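Local coordinates for protein DNA-entry nuclease inhibitor (Bacillus subtilis subsp. subtilis, PDB 4MQD) that inhibits the DNA-entry nuclease with which it forms a membrane-associated complex governing binding and entry of donor DNA, and so takes part in competence for transformation, at residues H18-F23 and I50-Q55; A38-Y43 and Y75-T80; Q11-S16 and I90-I95; T58-L63 and D126-D131. All coordinates share one frame; numbering follows the deposited sequence.

Contact 1: residues H18-F23 and I50-Q55; sequences HQFTVF and ISFEAQ
T21 and S51 join their hydroxyls across two antiparallel strands, OG1 of T21 lying 2.7 Å from OG of S51, a hydrogen bond in which either could donate. Each oxygen stands beside its own backbone N (chi1 -58° for T21, -57° for S51), on the sheet face that also carries Q19 and E53. Backbone bonds flank this non-hydrogen-bonded pair: F20 and F52 exchange two, with F52 N 2.8 Å from F20 O, and V22 and I50 exchange two more. Past the strand ends A54 N donates to H18 O at 3.0 Å; the N-H points straight at the oxygen, yet it sits well above the carbonyl plane, as the chain turns out of the sheet.

F20, V22, I50 and F52 occupy the other face. CB of F52 lies over the F20 ring, 4.1 Å from its centroid, a CH-pi contact, while the two ring planes are inclined at 39°. At the edge of the F52 ring, V22 CG2 comes to 3.9 Å from CE2. The F20 ring also meets the Y128 ring edge-to-face, so an alanine here would probably deprive both F52 CB and Y128 of their aromatic partner and open a gap between the sheets. Strands 19-24 and 49-53 thus form an antiparallel pair in a five-stranded sheet, whose apolar face packs on strands of a second sheet, consistent with a beta-sandwich-like fold.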
loop_
_atom_site.group_PDB
_atom_site.type_symbol
_atom_site.label_atom_id
_atom_site.label_comp_id
_atom_site.label_asym_id
_atom_site.label_seq_id
_atom_site.Cartn_x
_atom_site.Cartn_y
_atom_site.Cartn_z
ATOM N N HIS A 18 3.327 16.390 -17.868
ATOM C CA HIS A 18 3.798 15.590 -16.737
ATOM C C HIS A 18 3.549 16.225 -15.368
ATOM O O HIS A 18 4.413 16.173 -14.490
ATOM C CB HIS A 18 5.290 15.289 -16.906
ATOM C CG HIS A 18 5.618 14.600 -18.193
ATOM N ND1 HIS A 18 5.898 15.287 -19.353
ATOM C CD2 HIS A 18 5.695 13.285 -18.504
ATOM C CE1 HIS A 18 6.142 14.425 -20.324
ATOM N NE2 HIS A 18 6.025 13.204 -19.835
ATOM N N GLN A 19 2.369 16.814 -15.185
ATOM C CA GLN A 19 2.038 17.453 -13.915
ATOM C C GLN A 19 0.538 17.636 -13.697
ATOM O O GLN A 19 -0.252 17.651 -14.644
ATOM C CB GLN A 19 2.738 18.815 -13.804
ATOM C CG GLN A 19 2.072 19.940 -14.586
ATOM C CD GLN A 19 2.954 21.168 -14.715
ATOM O OE1 GLN A 19 2.848 22.112 -13.926
ATOM N NE2 GLN A 19 3.844 21.156 -15.705
ATOM N N PHE A 20 0.168 17.755 -12.426
ATOM C CA PHE A 20 -1.140 18.258 -12.022
ATOM C C PHE A 20 -0.937 19.064 -10.743
ATOM O O PHE A 20 0.045 18.855 -10.025
ATOM C CB PHE A 20 -2.148 17.123 -11.815
ATOM C CG PHE A 20 -1.745 16.128 -10.764
ATOM C CD1 PHE A 20 -2.099 16.320 -9.435
ATOM C CD2 PHE A 20 -1.022 14.995 -11.105
ATOM C CE1 PHE A 20 -1.733 15.402 -8.465
ATOM C CE2 PHE A 20 -0.653 14.073 -10.138
ATOM C CZ PHE A 20 -1.009 14.278 -8.817
ATOM N N THR A 21 -1.860 19.975 -10.461
ATOM C CA THR A 21 -1.653 20.962 -9.410
ATOM C C THR A 21 -2.826 21.042 -8.447
ATOM O O THR A 21 -3.981 21.120 -8.865
ATOM C CB THR A 21 -1.394 22.352 -10.023
ATOM O OG1 THR A 21 -0.256 22.278 -10.891
ATOM C CG2 THR A 21 -1.138 23.399 -8.940
ATOM N N VAL A 22 -2.505 21.017 -7.155
ATOM C CA VAL A 22 -3.480 21.204 -6.088
ATOM C C VAL A 22 -3.391 22.657 -5.638
ATOM O O VAL A 22 -2.308 23.123 -5.279
ATOM C CB VAL A 22 -3.182 20.281 -4.889
ATOM C CG1 VAL A 22 -4.240 20.444 -3.803
ATOM C CG2 VAL A 22 -3.081 18.829 -5.349
ATOM N N PHE A 23 -4.515 23.370 -5.660
ATOM C CA PHE A 23 -4.514 24.800 -5.336
ATOM C C PHE A 23 -5.793 25.279 -4.653
ATOM O O PHE A 23 -6.789 24.555 -4.577
ATOM C CB PHE A 23 -4.225 25.633 -6.593
ATOM C CG PHE A 23 -5.181 25.390 -7.730
ATOM C CD1 PHE A 23 -5.049 24.269 -8.540
ATOM C CD2 PHE A 23 -6.189 26.300 -8.015
ATOM C CE1 PHE A 23 -5.917 24.050 -9.597
ATOM C CE2 PHE A 23 -7.059 26.088 -9.071
ATOM C CZ PHE A 23 -6.922 24.961 -9.864
ATOM N N ILE A 50 0.497 23.403 -4.780
ATOM C CA ILE A 50 1.509 22.366 -4.953
ATOM C C ILE A 50 1.246 21.637 -6.263
ATOM O O ILE A 50 0.146 21.128 -6.480
ATOM C CB ILE A 50 1.480 21.330 -3.808
ATOM C CG1 ILE A 50 1.659 22.010 -2.446
ATOM C CG2 ILE A 50 2.560 20.271 -4.021
ATOM C CD1 ILE A 50 1.253 21.142 -1.273
ATOM N N SER A 51 2.250 21.594 -7.135
ATOM C CA SER A 51 2.177 20.785 -8.346
ATOM C C SER A 51 2.940 19.497 -8.114
ATOM O O SER A 51 4.063 19.518 -7.611
ATOM C CB SER A 51 2.762 21.524 -9.546
ATOM O OG SER A 51 2.100 22.759 -9.754
ATOM N N PHE A 52 2.318 18.379 -8.473
ATOM C CA PHE A 52 2.948 17.075 -8.348
ATOM C C PHE A 52 3.367 16.579 -9.724
ATOM O O PHE A 52 2.655 16.779 -10.708
ATOM C CB PHE A 52 1.994 16.079 -7.686
ATOM C CG PHE A 52 1.736 16.366 -6.235
ATOM C CD1 PHE A 52 2.694 16.062 -5.276
ATOM C CD2 PHE A 52 0.542 16.944 -5.824
ATOM C CE1 PHE A 52 2.466 16.326 -3.936
ATOM C CE2 PHE A 52 0.307 17.212 -4.485
ATOM C CZ PHE A 52 1.271 16.902 -3.539
ATOM N N GLU A 53 4.532 15.943 -9.785
ATOM C CA GLU A 53 5.029 15.368 -11.023
ATOM C C GLU A 53 4.259 14.093 -11.345
ATOM O O GLU A 53 4.003 13.272 -10.463
ATOM C CB GLU A 53 6.513 15.038 -10.891
ATOM C CG GLU A 53 7.172 14.605 -12.193
ATOM C CD GLU A 53 8.381 13.712 -11.985
ATOM O OE1 GLU A 53 8.542 13.150 -10.879
ATOM O OE2 GLU A 53 9.167 13.562 -12.944
ATOM N N ALA A 54 3.897 13.938 -12.614
ATOM C CA ALA A 54 3.251 12.728 -13.103
ATOM C C ALA A 54 4.211 12.009 -14.036
ATOM O O ALA A 54 5.050 12.642 -14.679
ATOM C CB ALA A 54 1.961 13.074 -13.830
ATOM N N GLN A 55 4.088 10.687 -14.103
ATOM C CA GLN A 55 5.003 9.869 -14.900
ATOM C C GLN A 55 4.835 10.078 -16.402
ATOM O O GLN A 55 5.816 10.068 -17.143
ATOM C CB GLN A 55 4.819 8.391 -14.572
ATOM C CG GLN A 55 5.296 8.011 -13.182
ATOM C CD GLN A 55 5.327 6.512 -12.975
ATOM O OE1 GLN A 55 4.529 5.779 -13.559
ATOM N NE2 GLN A 55 6.253 6.047 -12.143
#

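Contact 2: residues A38-Y43 and Y75-T80; sequences AIEKGY and YEKKVT
K77, in segment 75-80, reaches to the C-terminal turn of helix 36-41, where its NZ donates to the main-chain oxygen of E40, 2.7 Å from NZ to O. The ammonium nitrogen is tilted 22° from the carbonyl plane. CG of K77 stands anti to the backbone N and the chain bends at chi2 (64°), after which it runs out to this oxygen. E40 OE1 is 4.5 Å from K77 NZ, too far for a salt bridge, though its charge would probably still favour the ammonium group nearby.

A38 O is the acceptor for the backbone at the helix end: it takes the N-H of G42, with N and O 2.8 Å apart, and, weakly, that of Y43 at 3.4 Å from N to O. G42 in turn pairs through its backbone with E53, while the backbones of K77 and V79 pair with T115 and C113 of strand 107-116.

Beside the lysine, V79 packs on the chain after the helix: CG1 comes obliquely to the Y43 ring, 3.4 Å from CD1, and CG2 lies 3.8 Å from the backbone O of K41. At the positive phi of G42 (88°) a CB would be jammed against the carbonyl O of K41; it would also run into K77 CE and be tight against V79 CG2. A helix ended by a glycine of positive phi, leading directly into strand 43-46, is thereby held against an edge strand, 77-85, of the mixed sheet, with the K77 ammonium bound to a carbonyl of the helix's last turn.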
loop_
_atom_site.group_PDB
_atom_site.type_symbol
_atom_site.label_atom_id
_atom_site.label_comp_id
_atom_site.label_asym_id
_atom_site.label_seq_id
_atom_site.Cartn_x
_atom_site.Cartn_y
_atom_site.Cartn_z
ATOM N N ALA A 38 13.630 19.479 -8.751
ATOM C CA ALA A 38 12.183 19.433 -8.526
ATOM C C ALA A 38 11.584 18.128 -9.049
ATOM O O ALA A 38 10.702 17.548 -8.415
ATOM C CB ALA A 38 11.502 20.624 -9.183
ATOM N N ILE A 39 12.072 17.677 -10.204
ATOM C CA ILE A 39 11.668 16.394 -10.783
ATOM C C ILE A 39 11.995 15.236 -9.841
ATOM O O ILE A 39 11.155 14.361 -9.619
ATOM C CB ILE A 39 12.345 16.158 -12.159
ATOM C CG1 ILE A 39 11.679 17.020 -13.242
ATOM C CG2 ILE A 39 12.312 14.682 -12.555
ATOM C CD1 ILE A 39 10.338 16.506 -13.726
ATOM N N GLU A 40 13.210 15.238 -9.292
ATOM C CA GLU A 40 13.644 14.178 -8.376
ATOM C C GLU A 40 12.840 14.229 -7.074
ATOM O O GLU A 40 12.508 13.189 -6.504
ATOM C CB GLU A 40 15.148 14.277 -8.080
ATOM C CG GLU A 40 15.889 12.947 -8.141
ATOM C CD GLU A 40 15.390 11.934 -7.128
ATOM O OE1 GLU A 40 15.122 10.780 -7.525
ATOM O OE2 GLU A 40 15.263 12.288 -5.937
ATOM N N LYS A 41 12.533 15.438 -6.607
ATOM C CA LYS A 41 11.668 15.614 -5.438
ATOM C C LYS A 41 10.234 15.160 -5.722
ATOM O O LYS A 41 9.558 14.639 -4.838
ATOM C CB LYS A 41 11.673 17.073 -4.972
ATOM C CG LYS A 41 12.966 17.489 -4.295
ATOM C CD LYS A 41 12.942 18.950 -3.881
ATOM C CE LYS A 41 14.237 19.345 -3.188
ATOM N NZ LYS A 41 14.258 20.784 -2.805
ATOM N N GLY A 42 9.780 15.364 -6.957
ATOM C CA GLY A 42 8.448 14.935 -7.380
ATOM C C GLY A 42 7.358 15.959 -7.124
ATOM O O GLY A 42 6.172 15.663 -7.284
ATOM N N TYR A 43 7.749 17.165 -6.720
ATOM C CA TYR A 43 6.790 18.246 -6.509
ATOM C C TYR A 43 7.447 19.608 -6.669
ATOM O O TYR A 43 8.671 19.718 -6.704
ATOM C CB TYR A 43 6.145 18.143 -5.123
ATOM C CG TYR A 43 7.048 18.559 -3.982
ATOM C CD1 TYR A 43 8.030 17.701 -3.500
ATOM C CD2 TYR A 43 6.916 19.810 -3.381
ATOM C CE1 TYR A 43 8.858 18.075 -2.454
ATOM C CE2 TYR A 43 7.739 20.193 -2.334
ATOM C CZ TYR A 43 8.708 19.321 -1.875
ATOM O OH TYR A 43 9.532 19.690 -0.835
ATOM N N TYR A 75 3.188 1.412 -5.039
ATOM C CA TYR A 75 3.502 2.733 -5.593
ATOM C C TYR A 75 4.962 2.830 -6.031
ATOM O O TYR A 75 5.804 2.049 -5.588
ATOM C CB TYR A 75 3.198 3.839 -4.577
ATOM C CG TYR A 75 3.974 3.738 -3.281
ATOM C CD1 TYR A 75 3.499 2.970 -2.220
ATOM C CD2 TYR A 75 5.174 4.426 -3.107
ATOM C CE1 TYR A 75 4.198 2.883 -1.028
ATOM C CE2 TYR A 75 5.881 4.343 -1.919
ATOM C CZ TYR A 75 5.389 3.572 -0.883
ATOM O OH TYR A 75 6.085 3.486 0.298
ATOM N N GLU A 76 5.247 3.792 -6.905
ATOM C CA GLU A 76 6.607 4.045 -7.378
ATOM C C GLU A 76 7.174 5.381 -6.891
ATOM O O GLU A 76 8.350 5.670 -7.108
ATOM C CB GLU A 76 6.647 3.980 -8.904
ATOM C CG GLU A 76 6.435 2.577 -9.450
ATOM C CD GLU A 76 6.901 2.418 -10.884
ATOM O OE1 GLU A 76 6.934 3.422 -11.628
ATOM O OE2 GLU A 76 7.228 1.278 -11.271
ATOM N N LYS A 77 6.343 6.183 -6.228
ATOM C CA LYS A 77 6.770 7.467 -5.679
ATOM C C LYS A 77 5.838 7.883 -4.547
ATOM O O LYS A 77 4.619 7.763 -4.666
ATOM C CB LYS A 77 6.769 8.536 -6.773
ATOM C CG LYS A 77 7.336 9.890 -6.363
ATOM C CD LYS A 77 8.809 9.805 -5.997
ATOM C CE LYS A 77 9.509 11.146 -6.147
ATOM N NZ LYS A 77 10.973 11.027 -5.898
ATOM N N LYS A 78 6.424 8.361 -3.454
ATOM C CA LYS A 78 5.671 8.917 -2.336
ATOM C C LYS A 78 6.231 10.296 -2.019
ATOM O O LYS A 78 7.429 10.444 -1.780
ATOM C CB LYS A 78 5.777 8.015 -1.106
ATOM C CG LYS A 78 4.994 8.516 0.098
ATOM C CD LYS A 78 5.129 7.574 1.283
ATOM C CE LYS A 78 4.379 8.107 2.494
ATOM N NZ LYS A 78 4.452 7.176 3.654
ATOM N N VAL A 79 5.361 11.299 -2.026
ATOM C CA VAL A 79 5.751 12.668 -1.723
ATOM C C VAL A 79 4.816 13.213 -0.654
ATOM O O VAL A 79 3.602 13.180 -0.830
ATOM C CB VAL A 79 5.666 13.563 -2.975
ATOM C CG1 VAL A 79 6.347 14.898 -2.718
ATOM C CG2 VAL A 79 6.297 12.865 -4.173
ATOM N N THR A 80 5.384 13.705 0.444
ATOM C CA THR A 80 4.609 14.304 1.529
ATOM C C THR A 80 5.018 15.765 1.713
ATOM O O THR A 80 6.189 16.060 1.946
ATOM C CB THR A 80 4.802 13.536 2.850
ATOM O OG1 THR A 80 4.374 12.179 2.676
ATOM C CG2 THR A 80 3.996 14.177 3.979
#

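Contact 3: residues Q11-S16 and I90-I95; sequences QELSIS and IHIESI
S94 turns its OG anti to its own backbone N (chi1 -171°), and the hydroxyl there receives the N-H of S16, 3.0 Å from N to OG and straight at 179°. S16 sets its OG beside its backbone N (chi1 -71°), where it donates to a water 2.6 Å away. That water gives its own two hydrogens to main-chain acceptors, S14 O and I95 O, each 2.8 Å from the water oxygen, and so ties the two segments together at three points. S94 OG also bonds to Q19 O, which links S94 to both S16 and Q19; an alanine here would probably leave S16 N and Q19 O without these partners and loosen the turn between them.

Van der Waals contact is light. S94 CB rests 3.5 Å from S14 O, and the apolar pair is L13 CD2 with I92 CG2, 4.5 Å apart.

No backbone hydrogen bond passes directly between the two segments. L13 pairs instead with A60 of strand 59-66, and H91 with F23; the contact therefore joins edge strand 6-14 of the mixed sheet, and the chain just after it, to strand 90-93 of the antiparallel sheet, which lies between strands 19-24 and 100-102.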
loop_
_atom_site.group_PDB
_atom_site.type_symbol
_atom_site.label_atom_id
_atom_site.label_comp_id
_atom_site.label_asym_id
_atom_site.label_seq_id
_atom_site.Cartn_x
_atom_site.Cartn_y
_atom_site.Cartn_z
ATOM N N GLN A 11 -11.613 10.303 -9.820
ATOM C CA GLN A 11 -11.866 11.314 -10.843
ATOM C C GLN A 11 -10.866 11.180 -11.980
ATOM O O GLN A 11 -9.658 11.302 -11.769
ATOM C CB GLN A 11 -11.765 12.716 -10.239
ATOM C CG GLN A 11 -12.898 13.072 -9.287
ATOM C CD GLN A 11 -14.242 13.189 -9.980
ATOM O OE1 GLN A 11 -14.319 13.485 -11.173
ATOM N NE2 GLN A 11 -15.313 12.955 -9.233
ATOM N N GLU A 12 -11.378 10.933 -13.182
ATOM C CA GLU A 12 -10.542 10.853 -14.372
ATOM C C GLU A 12 -10.013 12.244 -14.719
ATOM O O GLU A 12 -10.722 13.239 -14.577
ATOM C CB GLU A 12 -11.333 10.264 -15.544
ATOM C CG GLU A 12 -10.472 9.845 -16.729
ATOM C CD GLU A 12 -11.216 8.967 -17.724
ATOM O OE1 GLU A 12 -12.466 8.944 -17.693
ATOM O OE2 GLU A 12 -10.546 8.299 -18.542
ATOM N N LEU A 13 -8.760 12.305 -15.157
ATOM C CA LEU A 13 -8.104 13.572 -15.459
ATOM C C LEU A 13 -7.052 13.367 -16.542
ATOM O O LEU A 13 -6.219 12.465 -16.439
ATOM C CB LEU A 13 -7.444 14.134 -14.195
ATOM C CG LEU A 13 -6.989 15.596 -14.228
ATOM C CD1 LEU A 13 -8.185 16.535 -14.213
ATOM C CD2 LEU A 13 -6.064 15.900 -13.057
ATOM N N SER A 14 -7.100 14.198 -17.582
ATOM C CA SER A 14 -6.092 14.159 -18.640
ATOM C C SER A 14 -4.857 14.937 -18.203
ATOM O O SER A 14 -4.917 16.152 -18.025
ATOM C CB SER A 14 -6.646 14.742 -19.941
ATOM O OG SER A 14 -7.671 13.916 -20.465
ATOM N N ILE A 15 -3.745 14.229 -18.023
ATOM C CA ILE A 15 -2.488 14.852 -17.613
ATOM C C ILE A 15 -1.755 15.408 -18.829
ATOM O O ILE A 15 -1.576 14.712 -19.826
ATOM C CB ILE A 15 -1.551 13.850 -16.901
ATOM C CG1 ILE A 15 -2.250 13.206 -15.693
ATOM C CG2 ILE A 15 -0.245 14.528 -16.489
ATOM C CD1 ILE A 15 -2.830 14.191 -14.701
ATOM N N SER A 16 -1.335 16.665 -18.731
ATOM C CA SER A 16 -0.475 17.280 -19.734
ATOM C C SER A 16 0.788 17.804 -19.066
ATOM O O SER A 16 0.771 18.186 -17.894
ATOM C CB SER A 16 -1.201 18.418 -20.449
ATOM O OG SER A 16 -2.208 17.915 -21.304
ATOM N N ILE A 90 -10.707 23.156 -2.239
ATOM C CA ILE A 90 -9.522 23.162 -3.099
ATOM C C ILE A 90 -9.873 22.686 -4.505
ATOM O O ILE A 90 -10.956 22.147 -4.730
ATOM C CB ILE A 90 -8.404 22.253 -2.549
ATOM C CG1 ILE A 90 -8.896 20.808 -2.404
ATOM C CG2 ILE A 90 -7.900 22.780 -1.215
ATOM C CD1 ILE A 90 -7.785 19.796 -2.238
ATOM N N HIS A 91 -8.949 22.888 -5.440
ATOM C CA HIS A 91 -9.077 22.350 -6.792
ATOM C C HIS A 91 -7.874 21.488 -7.139
ATOM O O HIS A 91 -6.792 21.660 -6.580
ATOM C CB HIS A 91 -9.180 23.472 -7.825
ATOM C CG HIS A 91 -10.400 24.326 -7.680
ATOM N ND1 HIS A 91 -11.679 23.820 -7.759
ATOM C CD2 HIS A 91 -10.532 25.659 -7.484
ATOM C CE1 HIS A 91 -12.548 24.804 -7.603
ATOM N NE2 HIS A 91 -11.877 25.929 -7.435
ATOM N N ILE A 92 -8.081 20.555 -8.063
ATOM C CA ILE A 92 -6.989 19.806 -8.675
ATOM C C ILE A 92 -7.178 19.877 -10.183
ATOM O O ILE A 92 -8.292 19.708 -10.683
ATOM C CB ILE A 92 -6.949 18.338 -8.206
ATOM C CG1 ILE A 92 -6.790 18.282 -6.681
ATOM C CG2 ILE A 92 -5.818 17.594 -8.906
ATOM C CD1 ILE A 92 -6.686 16.885 -6.107
ATOM N N GLU A 93 -6.093 20.141 -10.903
ATOM C CA GLU A 93 -6.172 20.376 -12.338
ATOM C C GLU A 93 -4.808 20.236 -13.007
ATOM O O GLU A 93 -3.777 20.564 -12.417
ATOM C CB GLU A 93 -6.733 21.781 -12.600
ATOM C CG GLU A 93 -7.175 22.021 -14.036
ATOM C CD GLU A 93 -7.760 23.403 -14.264
ATOM O OE1 GLU A 93 -8.154 24.071 -13.285
ATOM O OE2 GLU A 93 -7.826 23.822 -15.439
ATOM N N SER A 94 -4.814 19.726 -14.236
ATOM C CA SER A 94 -3.636 19.736 -15.093
ATOM C C SER A 94 -3.865 20.790 -16.170
ATOM O O SER A 94 -4.904 21.446 -16.190
ATOM C CB SER A 94 -3.405 18.359 -15.718
ATOM O OG SER A 94 -2.152 18.304 -16.379
ATOM N N ILE A 95 -2.904 20.954 -17.068
ATOM C CA ILE A 95 -2.983 22.008 -18.074
ATOM C C ILE A 95 -4.053 21.679 -19.125
ATOM O O ILE A 95 -3.950 20.681 -19.840
ATOM C CB ILE A 95 -1.602 22.271 -18.706
ATOM C CG1 ILE A 95 -0.660 22.840 -17.635
ATOM C CG2 ILE A 95 -1.708 23.243 -19.875
ATOM C CD1 ILE A 95 0.804 22.575 -17.881
HETATM O O HOH W 1 -4.553 17.920 -20.159
#

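Contact 4: residues T58-L63 and D126-D131; sequences TKAFIL and DTYIID
F61 begins the pairing with its N-H, which donates to D126 O, 2.9 Å from N to O. Its own carbonyl then accepts from Y128 N, L63 N donates to Y128 O, and L63 O accepts from I130 N at 2.7 Å. This alternation, in which F61 and L63 each bond to residues on both sides of their partner, is the signature of parallel strands, and the axes diverge by just 15°. Strands 59-66 and 127-134 are the parallel neighbours within an otherwise antiparallel mixed sheet.

On the face of I62 and Y128, with A60 and I130 alongside, the packing is apolar. CB of A60 lies at the edge of the Y128 ring, 4.0 Å from CE2. I62 CG1 stands beside its backbone N (chi1 -56°) and CG2 anti to it, which sends CG2 to within 3.7 Å of CD1 of I130, the two side chains crossing obliquely, while I62 CD1 sits 4.0 Å from Y128 CB. On the opposite face L63 CD1 meets T127 CG2 at 3.9 Å.

Before the strands begin, T58 CG2 lies 3.6 Å from OD2 of D126, the side chains crossing at about a right angle. A water accepts the D126 N-H and is also bonded to T58 OG1. The outer layer fixes these groups: D126 OD2 forms a salt bridge with R56 and OD1 takes the N-H of A118, T127 OG1 bonds to S121, and the Y128 hydroxyl holds Q55 N.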
loop_
_atom_site.group_PDB
_atom_site.type_symbol
_atom_site.label_atom_id
_atom_site.label_comp_id
_atom_site.label_asym_id
_atom_site.label_seq_id
_atom_site.Cartn_x
_atom_site.Cartn_y
_atom_site.Cartn_z
ATOM N N THR A 58 -1.449 11.171 -19.872
ATOM C CA THR A 58 -2.445 10.143 -20.124
ATOM C C THR A 58 -3.709 10.449 -19.329
ATOM O O THR A 58 -3.721 11.363 -18.502
ATOM C CB THR A 58 -1.903 8.749 -19.724
ATOM O OG1 THR A 58 -2.853 7.735 -20.073
ATOM C CG2 THR A 58 -1.613 8.675 -18.225
ATOM N N LYS A 59 -4.772 9.694 -19.592
ATOM C CA LYS A 59 -5.984 9.776 -18.780
ATOM C C LYS A 59 -5.747 9.039 -17.466
ATOM O O LYS A 59 -5.782 7.809 -17.417
ATOM C CB LYS A 59 -7.197 9.201 -19.523
ATOM C CG LYS A 59 -7.898 10.218 -20.410
ATOM C CD LYS A 59 -8.874 9.568 -21.380
ATOM C CE LYS A 59 -8.165 9.024 -22.612
ATOM N NZ LYS A 59 -9.126 8.571 -23.657
ATOM N N ALA A 60 -5.487 9.805 -16.411
ATOM C CA ALA A 60 -5.179 9.254 -15.096
ATOM C C ALA A 60 -6.369 9.406 -14.160
ATOM O O ALA A 60 -7.309 10.148 -14.452
ATOM C CB ALA A 60 -3.963 9.953 -14.514
ATOM N N PHE A 61 -6.323 8.695 -13.036
ATOM C CA PHE A 61 -7.342 8.810 -12.000
ATOM C C PHE A 61 -6.754 9.468 -10.757
ATOM O O PHE A 61 -5.660 9.111 -10.319
ATOM C CB PHE A 61 -7.916 7.435 -11.645
ATOM C CG PHE A 61 -8.856 6.889 -12.681
ATOM C CD1 PHE A 61 -10.185 7.294 -12.712
ATOM C CD2 PHE A 61 -8.415 5.976 -13.628
ATOM C CE1 PHE A 61 -11.057 6.797 -13.666
ATOM C CE2 PHE A 61 -9.283 5.473 -14.585
ATOM C CZ PHE A 61 -10.605 5.884 -14.603
ATOM N N ILE A 62 -7.483 10.437 -10.210
ATOM C CA ILE A 62 -7.116 11.096 -8.962
ATOM C C ILE A 62 -7.998 10.547 -7.845
ATOM O O ILE A 62 -9.220 10.668 -7.910
ATOM C CB ILE A 62 -7.321 12.625 -9.047
ATOM C CG1 ILE A 62 -6.544 13.220 -10.233
ATOM C CG2 ILE A 62 -6.930 13.296 -7.734
ATOM C CD1 ILE A 62 -5.037 13.070 -10.149
ATOM N N LEU A 63 -7.376 9.937 -6.838
ATOM C CA LEU A 63 -8.084 9.465 -5.642
ATOM C C LEU A 63 -7.756 10.379 -4.473
ATOM O O LEU A 63 -6.678 10.275 -3.881
ATOM C CB LEU A 63 -7.687 8.026 -5.294
ATOM C CG LEU A 63 -8.521 6.918 -5.933
ATOM C CD1 LEU A 63 -8.509 7.041 -7.449
ATOM C CD2 LEU A 63 -8.011 5.553 -5.490
ATOM N N ASP A 126 -2.886 5.011 -14.850
ATOM C CA ASP A 126 -2.043 5.720 -13.894
ATOM C C ASP A 126 -2.924 6.374 -12.840
ATOM O O ASP A 126 -3.847 7.117 -13.165
ATOM C CB ASP A 126 -1.172 6.762 -14.594
ATOM C CG ASP A 126 -0.054 6.136 -15.409
ATOM O OD1 ASP A 126 0.115 4.898 -15.367
ATOM O OD2 ASP A 126 0.663 6.888 -16.096
ATOM N N THR A 127 -2.648 6.059 -11.578
ATOM C CA THR A 127 -3.488 6.486 -10.472
ATOM C C THR A 127 -2.660 7.274 -9.470
ATOM O O THR A 127 -1.559 6.860 -9.096
ATOM C CB THR A 127 -4.139 5.272 -9.783
ATOM O OG1 THR A 127 -4.875 4.514 -10.752
ATOM C CG2 THR A 127 -5.078 5.713 -8.662
ATOM N N TYR A 128 -3.193 8.417 -9.048
ATOM C CA TYR A 128 -2.523 9.272 -8.078
ATOM C C TYR A 128 -3.393 9.418 -6.836
ATOM O O TYR A 128 -4.469 10.018 -6.884
ATOM C CB TYR A 128 -2.192 10.622 -8.709
ATOM C CG TYR A 128 -1.191 10.480 -9.833
ATOM C CD1 TYR A 128 0.176 10.508 -9.579
ATOM C CD2 TYR A 128 -1.611 10.274 -11.145
ATOM C CE1 TYR A 128 1.099 10.356 -10.602
ATOM C CE2 TYR A 128 -0.695 10.120 -12.174
ATOM C CZ TYR A 128 0.657 10.163 -11.896
ATOM O OH TYR A 128 1.570 10.011 -12.910
ATOM N N ILE A 129 -2.929 8.831 -5.735
ATOM C CA ILE A 129 -3.656 8.853 -4.471
ATOM C C ILE A 129 -3.162 10.036 -3.655
ATOM O O ILE A 129 -1.961 10.170 -3.414
ATOM C CB ILE A 129 -3.465 7.547 -3.669
ATOM C CG1 ILE A 129 -3.916 6.340 -4.502
ATOM C CG2 ILE A 129 -4.238 7.610 -2.353
ATOM C CD1 ILE A 129 -3.627 4.998 -3.860
ATOM N N ILE A 130 -4.094 10.890 -3.239
ATOM C CA ILE A 130 -3.767 12.111 -2.513
ATOM C C ILE A 130 -4.477 12.114 -1.158
ATOM O O ILE A 130 -5.702 12.243 -1.096
ATOM C CB ILE A 130 -4.161 13.360 -3.328
ATOM C CG1 ILE A 130 -3.482 13.330 -4.704
ATOM C CG2 ILE A 130 -3.775 14.630 -2.578
ATOM C CD1 ILE A 130 -4.013 14.355 -5.680
ATOM N N ASP A 131 -3.705 11.969 -0.082
ATOM C CA ASP A 131 -4.250 11.934 1.275
ATOM C C ASP A 131 -3.882 13.209 2.030
ATOM O O ASP A 131 -2.701 13.485 2.271
ATOM C CB ASP A 131 -3.731 10.701 2.027
ATOM C CG ASP A 131 -4.362 10.530 3.414
ATOM O OD1 ASP A 131 -5.498 11.003 3.645
ATOM O OD2 ASP A 131 -3.713 9.898 4.277
HETATM O O HOH W 2 -2.821 5.794 -17.512
#

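Overall arrangement
Contacts 1 and 4 each pair neighbouring strands, one in the antiparallel sheet and one in the mixed sheet; their centres are about 10 Å apart, and they touch where the two sheets face each other. Contacts 2 and 3 run between the sheets or their flanking elements, with centres about 17 Å apart and no touch. Contact 3 is about 8 Å from contact 1 and 9 Å from contact 4, centre to centre, and reaches both. Along the chain, contacts 1 and 2 cross and touch, their centres about 10 Å apart; both lie within the loop closed by contact 3, which crosses contact 4, and contact 1 closes before contact 4 opens. Links between segments distant in sequence thus close a small two-sheet fold.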